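Local coordinates for protein LamCAT (Aquimarina sp., PDB 6JIA) that probably hydrolyses the beta-glucan laminarin, as a family 16 glycoside hydrolase that binds a glucose oligosaccharide in its cleft, at residues 97-102 and 117-122; 91-96 and 123-128. All coordinates share one frame; numbering follows the deposited sequence.

Overall arrangement
Both contacts involve strand 95-103: contact 1 most of its length, contact 2 its first two residues and the turn leading into it; along the chain the segments of contact 1 lie between those of contact 2. Contact 1 lies near the centre of the molecule, wholly buried, and joins strand to bulged strand through backbone bonds, with apolar side chains on one face and the glucose-binding carboxylates on the other. Contact 2, its centre about 14 Å from that of contact 1, is partly exposed and joins two turns, relying on an asparagine amide and on main-chain carbonyls. The two meet where Trp96 of the second reaches Glu121 of the first, and both touch the bound glucose.

Contact 1: residues 97-102 and 117-122. With GLC (alpha-D-glucopyranose), chain B.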
loop_
_atom_site.group_PDB
_atom_site.type_symbol
_atom_site.label_atom_id
_atom_site.label_comp_id
_atom_site.label_asym_id
_atom_site.label_seq_id
_atom_site.Cartn_x
_atom_site.Cartn_y
_atom_site.Cartn_z
ATOM N N PRO A 97 -4.600 5.883 3.404
ATOM C CA PRO A 97 -4.549 4.972 2.255
ATOM C C PRO A 97 -3.116 4.496 1.996
ATOM O O PRO A 97 -2.159 5.259 2.317
ATOM C CB PRO A 97 -5.029 5.808 1.061
ATOM C CG PRO A 97 -5.128 7.253 1.548
ATOM C CD PRO A 97 -4.800 7.281 3.017
ATOM N N ALA A 98 -2.973 3.280 1.449
ATOM C CA ALA A 98 -1.648 2.726 1.152
ATOM C C ALA A 98 -1.713 1.810 -0.060
ATOM O O ALA A 98 -2.718 1.106 -0.285
ATOM C CB ALA A 98 -1.101 2.031 2.375
ATOM N N PHE A 99 -0.620 1.855 -0.805
ATOM C CA PHE A 99 -0.291 0.955 -1.920
ATOM C C PHE A 99 1.117 0.442 -1.626
ATOM O O PHE A 99 2.056 1.247 -1.601
ATOM C CB PHE A 99 -0.417 1.712 -3.244
ATOM C CG PHE A 99 0.141 0.986 -4.444
ATOM C CD1 PHE A 99 -0.137 -0.347 -4.661
ATOM C CD2 PHE A 99 0.891 1.652 -5.395
ATOM C CE1 PHE A 99 0.298 -1.005 -5.816
ATOM C CE2 PHE A 99 1.359 0.986 -6.533
ATOM C CZ PHE A 99 1.074 -0.338 -6.735
ATOM N N TRP A 100 1.237 -0.842 -1.318
ATOM C CA TRP A 100 2.463 -1.402 -0.710
ATOM C C TRP A 100 2.632 -2.883 -1.019
ATOM O O TRP A 100 1.802 -3.506 -1.730
ATOM C CB TRP A 100 2.474 -1.125 0.786
ATOM C CG TRP A 100 1.314 -1.619 1.593
ATOM C CD1 TRP A 100 -0.014 -1.282 1.483
ATOM C CD2 TRP A 100 1.417 -2.430 2.770
ATOM N NE1 TRP A 100 -0.739 -1.866 2.481
ATOM C CE2 TRP A 100 0.115 -2.541 3.311
ATOM C CE3 TRP A 100 2.487 -2.986 3.465
ATOM C CZ2 TRP A 100 -0.134 -3.245 4.497
ATOM C CZ3 TRP A 100 2.233 -3.709 4.615
ATOM C CH2 TRP A 100 0.943 -3.827 5.122
ATOM N N MET A 101 3.727 -3.397 -0.525
ATOM C CA MET A 101 4.167 -4.779 -0.786
ATOM C C MET A 101 4.741 -5.362 0.505
ATOM O O MET A 101 5.305 -4.605 1.265
ATOM C CB MET A 101 5.221 -4.752 -1.892
ATOM C CG MET A 101 4.745 -4.116 -3.196
ATOM S SD MET A 101 6.016 -4.432 -4.515
ATOM C CE MET A 101 5.522 -6.084 -4.972
ATOM N N LEU A 102 4.611 -6.668 0.675
ATOM C CA LEU A 102 5.163 -7.492 1.781
ATOM C C LEU A 102 5.884 -8.698 1.174
ATOM O O LEU A 102 5.378 -9.285 0.196
ATOM C CB LEU A 102 4.033 -7.957 2.692
ATOM C CG LEU A 102 3.486 -6.940 3.690
ATOM C CD1 LEU A 102 2.222 -7.520 4.376
ATOM C CD2 LEU A 102 4.543 -6.566 4.723
ATOM N N ILE A 117 7.717 -2.753 1.203
ATOM C CA ILE A 117 7.950 -1.609 0.292
ATOM C C ILE A 117 6.634 -0.858 0.194
ATOM O O ILE A 117 5.721 -1.404 -0.450
ATOM C CB ILE A 117 8.395 -2.049 -1.109
ATOM C CG1 ILE A 117 9.497 -3.118 -1.067
ATOM C CG2 ILE A 117 8.827 -0.808 -1.892
ATOM C CD1 ILE A 117 9.769 -3.717 -2.451
ATOM N N ASP A 118 6.533 0.300 0.843
ATOM C CA ASP A 118 5.371 1.190 0.659
ATOM C C ASP A 118 5.593 2.031 -0.597
ATOM O O ASP A 118 6.493 2.873 -0.615
ATOM C CB ASP A 118 5.128 2.088 1.868
ATOM C CG ASP A 118 4.614 1.294 3.063
ATOM O OD1 ASP A 118 5.458 0.788 3.775
ATOM O OD2 ASP A 118 3.332 1.207 3.253
ATOM N N ILE A 119 4.811 1.782 -1.631
ATOM C CA ILE A 119 4.926 2.529 -2.904
ATOM C C ILE A 119 4.250 3.889 -2.779
ATOM O O ILE A 119 4.775 4.900 -3.321
ATOM C CB ILE A 119 4.368 1.691 -4.056
ATOM C CG1 ILE A 119 5.095 0.343 -4.176
ATOM C CG2 ILE A 119 4.456 2.536 -5.323
ATOM C CD1 ILE A 119 4.393 -0.670 -5.046
ATOM N N MET A 120 3.152 3.936 -2.047
ATOM C CA MET A 120 2.433 5.195 -1.755
ATOM C C MET A 120 1.802 5.015 -0.392
ATOM O O MET A 120 1.085 4.002 -0.205
ATOM C CB MET A 120 1.310 5.516 -2.753
ATOM C CG MET A 120 0.647 6.829 -2.565
ATOM S SD MET A 120 -0.585 6.888 -1.229
ATOM C CE MET A 120 -1.735 5.617 -1.713
ATOM N N GLU A 121 2.051 5.985 0.476
ATOM C CA GLU A 121 1.198 6.232 1.652
ATOM C C GLU A 121 0.866 7.710 1.744
ATOM O O GLU A 121 1.677 8.551 1.403
ATOM C CB GLU A 121 1.865 5.795 2.949
ATOM C CG GLU A 121 2.038 4.304 3.048
ATOM C CD GLU A 121 2.709 3.916 4.343
ATOM O OE1 GLU A 121 3.993 4.068 4.409
ATOM O OE2 GLU A 121 1.953 3.652 5.306
ATOM N N HIS A 122 -0.289 7.989 2.305
ATOM C CA HIS A 122 -0.716 9.369 2.594
ATOM C C HIS A 122 -1.480 9.327 3.904
ATOM O O HIS A 122 -2.163 8.300 4.136
ATOM C CB HIS A 122 -1.579 9.894 1.444
ATOM C CG HIS A 122 -2.112 11.263 1.676
ATOM N ND1 HIS A 122 -3.365 11.484 2.200
ATOM C CD2 HIS A 122 -1.560 12.475 1.499
ATOM C CE1 HIS A 122 -3.568 12.793 2.329
ATOM N NE2 HIS A 122 -2.478 13.427 1.907
HETATM C C1 GLC B . 3.869 0.075 6.365
HETATM C C2 GLC B . 3.577 -0.261 7.819
HETATM C C3 GLC B . 2.398 -1.166 7.971
HETATM C C4 GLC B . 1.199 -0.549 7.320
HETATM C C5 GLC B . 1.521 -0.355 5.792
HETATM C C6 GLC B . 0.388 0.359 5.022
HETATM O O1 GLC B . 4.432 -1.034 5.659
HETATM O O2 GLC B . 4.764 -0.695 8.399
HETATM O O3 GLC B . 2.156 -1.369 9.372
HETATM O O4 GLC B . 0.035 -1.320 7.554
HETATM O O5 GLC B . 2.656 0.570 5.771
HETATM O O6 GLC B . 0.049 1.627 5.602
#
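The classic beta bulge of the family 16 active-site strand, in which Ile119 and Met120 together face Phe99, shapes the antiparallel pairing of residues 97-102 with 117-122. Phe99 O takes a bond from Met120 N at 2.9 Å and a weak one from Ile119 N, while Phe99 N gives a nearly straight bond (173°) to Met120 O. Beyond the bulge Met101 and Ile117 form a second hydrogen-bonded pair, with Ile117 N giving to Met101 O.

Because the bulge shifts the register by one residue, Asp118 and Glu121 both end on the same face as Ala98 and Trp100. The run corresponds to the E-x-D-x-x-E signature of the bulged branch of family 16, a beta-sandwich of the concanavalin clan, but the first glutamate, the usual nucleophile position, is an alanine here; Asp118 and Glu121 hold the places of the aspartate and final glutamate. The bound glucose is gripped here: its O1 donates to Asp118 OD1 at 2.8 Å, and its O6 to Glu121 OE2, which is also bonded to the indole of Trp96. Trp100 CG sits between its backbone N and carbonyl carbon (chi1 57°), standing the indole beside the Asp118 carboxylate with the two planes only 6° apart. One face of that indole meets the sugar, C5 and C6 lying over it with GLC C6 3.4 Å from Trp100 CE2, and Asn202 accepts from Trp100 NE1. Ala98 CB makes a floor 3.4 Å from GLC O6.

On the side of Phe99 and Met101, the bulge residue Ile119 lays CD1 over the Phe99 ring, 4.0 Å from its centroid and 3.9 Å from Met101 CG, and its CG2 reaches Phe99 CE2. Strand 81-88 packs against Phe99 and Ile119, and Ile162 against Met101, Ile117 and Ile119.

Contact 2: residues 91-96 and 123-128; sequences SFMGSW and VNTEAQ. With GLC (alpha-D-glucopyranose), chain B.
Asn124 N donates to Ser95 O at 3.0 Å and Asn124 O receives a weak bond from Phe92 N, clasping the type II turn Phe92-Ser95 against the type II' turn Val123-Glu126 at one end of the family 16 beta-sandwich. The Asn124 side chain adds a third link: OD1 takes the Gly94 N-H in the carbonyl plane at 2.8 Å (166°), while its ND2 donates to Pro210 O. Met93, bent at chi2 and chi3, curls back to lay CE 3.8 Å from Asn124 CG, with SD near Thr125 OG1. Cutting Asn124 back to an alanine is likely to leave the Gly94 N-H without its acceptor, Pro210 O without that donor and Met93 CE without its amide neighbour, the turns then joined by backbone bonds, one of them weak. Within the first turn Phe92 O accepts from both Ser95 N and Ser95 OG, fixing the hydroxyl, and Ser95 CB rests over the centre of the Phe92 ring. Gly94 suits its place, since its backbone angles would jam a side chain against the preceding carbonyl. Nearer the sugar, Trp96 CG is anti to the backbone N (chi1 -178°), which sets the indole alongside Val123, whose CG1 sits over the five-membered ring, 3.6 Å from Trp96 CD1.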
loop_
_atom_site.group_PDB
_atom_site.type_symbol
_atom_site.label_atom_id
_atom_site.label_comp_id
_atom_site.label_asym_id
_atom_site.label_seq_id
_atom_site.Cartn_x
_atom_site.Cartn_y
_atom_site.Cartn_z
ATOM N N SER A 91 -8.678 12.958 1.152
ATOM C CA SER A 91 -7.784 13.767 1.998
ATOM C C SER A 91 -8.655 14.317 3.130
ATOM O O SER A 91 -9.504 15.161 2.850
ATOM C CB SER A 91 -7.156 14.879 1.194
ATOM O OG SER A 91 -6.347 15.709 2.013
ATOM N N PHE A 92 -8.517 13.748 4.327
ATOM C CA PHE A 92 -9.326 14.110 5.515
ATOM C C PHE A 92 -8.626 13.565 6.745
ATOM O O PHE A 92 -7.795 12.613 6.656
ATOM C CB PHE A 92 -10.759 13.607 5.378
ATOM C CG PHE A 92 -10.928 12.121 5.498
ATOM C CD1 PHE A 92 -11.001 11.502 6.732
ATOM C CD2 PHE A 92 -11.010 11.337 4.369
ATOM C CE1 PHE A 92 -11.169 10.137 6.825
ATOM C CE2 PHE A 92 -11.182 9.968 4.460
ATOM C CZ PHE A 92 -11.281 9.374 5.688
ATOM N N MET A 93 -8.910 14.195 7.875
ATOM C CA MET A 93 -8.223 13.907 9.148
ATOM C C MET A 93 -8.614 12.491 9.580
ATOM O O MET A 93 -9.815 12.155 9.605
ATOM C CB MET A 93 -8.599 14.924 10.238
ATOM C CG MET A 93 -8.102 16.342 9.981
ATOM S SD MET A 93 -6.320 16.472 9.631
ATOM C CE MET A 93 -5.663 15.712 11.112
ATOM N N GLY A 94 -7.596 11.650 9.776
ATOM C CA GLY A 94 -7.780 10.245 10.149
ATOM C C GLY A 94 -7.461 9.277 9.012
ATOM O O GLY A 94 -7.379 8.092 9.298
ATOM N N SER A 95 -7.384 9.736 7.763
ATOM C CA SER A 95 -7.350 8.849 6.581
ATOM C C SER A 95 -5.940 8.302 6.468
ATOM O O SER A 95 -5.008 9.067 6.743
ATOM C CB SER A 95 -7.765 9.553 5.320
ATOM O OG SER A 95 -6.938 10.672 5.034
ATOM N N TRP A 96 -5.793 7.085 5.958
ATOM C CA TRP A 96 -4.440 6.488 5.776
ATOM C C TRP A 96 -4.482 5.437 4.672
ATOM O O TRP A 96 -4.532 4.238 4.920
ATOM C CB TRP A 96 -3.946 5.979 7.125
ATOM C CG TRP A 96 -2.571 5.385 7.086
ATOM C CD1 TRP A 96 -1.609 5.527 6.127
ATOM C CD2 TRP A 96 -2.007 4.566 8.105
ATOM N NE1 TRP A 96 -0.488 4.832 6.471
ATOM C CE2 TRP A 96 -0.703 4.226 7.679
ATOM C CE3 TRP A 96 -2.471 4.110 9.337
ATOM C CZ2 TRP A 96 0.137 3.444 8.467
ATOM C CZ3 TRP A 96 -1.639 3.330 10.100
ATOM C CH2 TRP A 96 -0.358 2.987 9.657
ATOM N N VAL A 123 -1.353 10.404 4.683
ATOM C CA VAL A 123 -2.131 10.577 5.932
ATOM C C VAL A 123 -2.834 11.920 5.935
ATOM O O VAL A 123 -2.257 12.941 5.431
ATOM C CB VAL A 123 -1.246 10.363 7.168
ATOM C CG1 VAL A 123 -0.826 8.909 7.247
ATOM C CG2 VAL A 123 -0.035 11.281 7.188
ATOM N N ASN A 124 -4.009 11.924 6.554
ATOM C CA ASN A 124 -4.678 13.171 6.968
ATOM C C ASN A 124 -4.877 14.050 5.737
ATOM O O ASN A 124 -5.440 13.534 4.715
ATOM C CB ASN A 124 -3.907 13.802 8.128
ATOM C CG ASN A 124 -3.881 12.904 9.347
ATOM O OD1 ASN A 124 -4.869 12.232 9.636
ATOM N ND2 ASN A 124 -2.745 12.855 10.022
ATOM N N THR A 125 -4.542 15.336 5.817
ATOM C CA THR A 125 -4.704 16.266 4.673
ATOM C C THR A 125 -3.328 16.706 4.173
ATOM O O THR A 125 -3.235 17.763 3.581
ATOM C CB THR A 125 -5.600 17.441 5.068
ATOM O OG1 THR A 125 -4.957 18.085 6.161
ATOM C CG2 THR A 125 -6.985 16.976 5.457
ATOM N N GLU A 126 -2.282 15.907 4.358
ATOM C CA GLU A 126 -0.932 16.335 3.918
ATOM C C GLU A 126 -0.915 16.622 2.405
ATOM O O GLU A 126 -1.532 15.908 1.656
ATOM C CB GLU A 126 0.128 15.304 4.300
ATOM C CG GLU A 126 0.350 15.255 5.789
ATOM C CD GLU A 126 1.486 14.370 6.215
ATOM O OE1 GLU A 126 2.174 13.800 5.316
ATOM O OE2 GLU A 126 1.684 14.251 7.446
ATOM N N ALA A 127 -0.133 17.614 2.000
ATOM C CA ALA A 127 0.095 17.997 0.582
ATOM C C ALA A 127 1.330 17.260 0.056
ATOM O O ALA A 127 2.130 17.896 -0.620
ATOM C CB ALA A 127 0.267 19.485 0.467
ATOM N N GLN A 128 1.525 16.008 0.465
ATOM C CA GLN A 128 2.697 15.177 0.039
ATOM C C GLN A 128 2.323 13.703 0.207
ATOM O O GLN A 128 1.382 13.438 0.941
ATOM C CB GLN A 128 3.927 15.510 0.888
ATOM C CG GLN A 128 3.650 15.372 2.379
ATOM C CD GLN A 128 4.847 15.563 3.278
ATOM O OE1 GLN A 128 5.948 15.831 2.819
ATOM N NE2 GLN A 128 4.640 15.385 4.570
HETATM C C1 GLC B . 3.869 0.075 6.365
HETATM C C2 GLC B . 3.577 -0.261 7.819
HETATM C C3 GLC B . 2.398 -1.166 7.971
HETATM C C4 GLC B . 1.199 -0.549 7.320
HETATM C C5 GLC B . 1.521 -0.355 5.792
HETATM C C6 GLC B . 0.388 0.359 5.022
HETATM O O1 GLC B . 4.432 -1.034 5.659
HETATM O O2 GLC B . 4.764 -0.695 8.399
HETATM O O3 GLC B . 2.156 -1.369 9.372
HETATM O O4 GLC B . 0.035 -1.320 7.554
HETATM O O5 GLC B . 2.656 0.570 5.771
HETATM O O6 GLC B . 0.049 1.627 5.602
#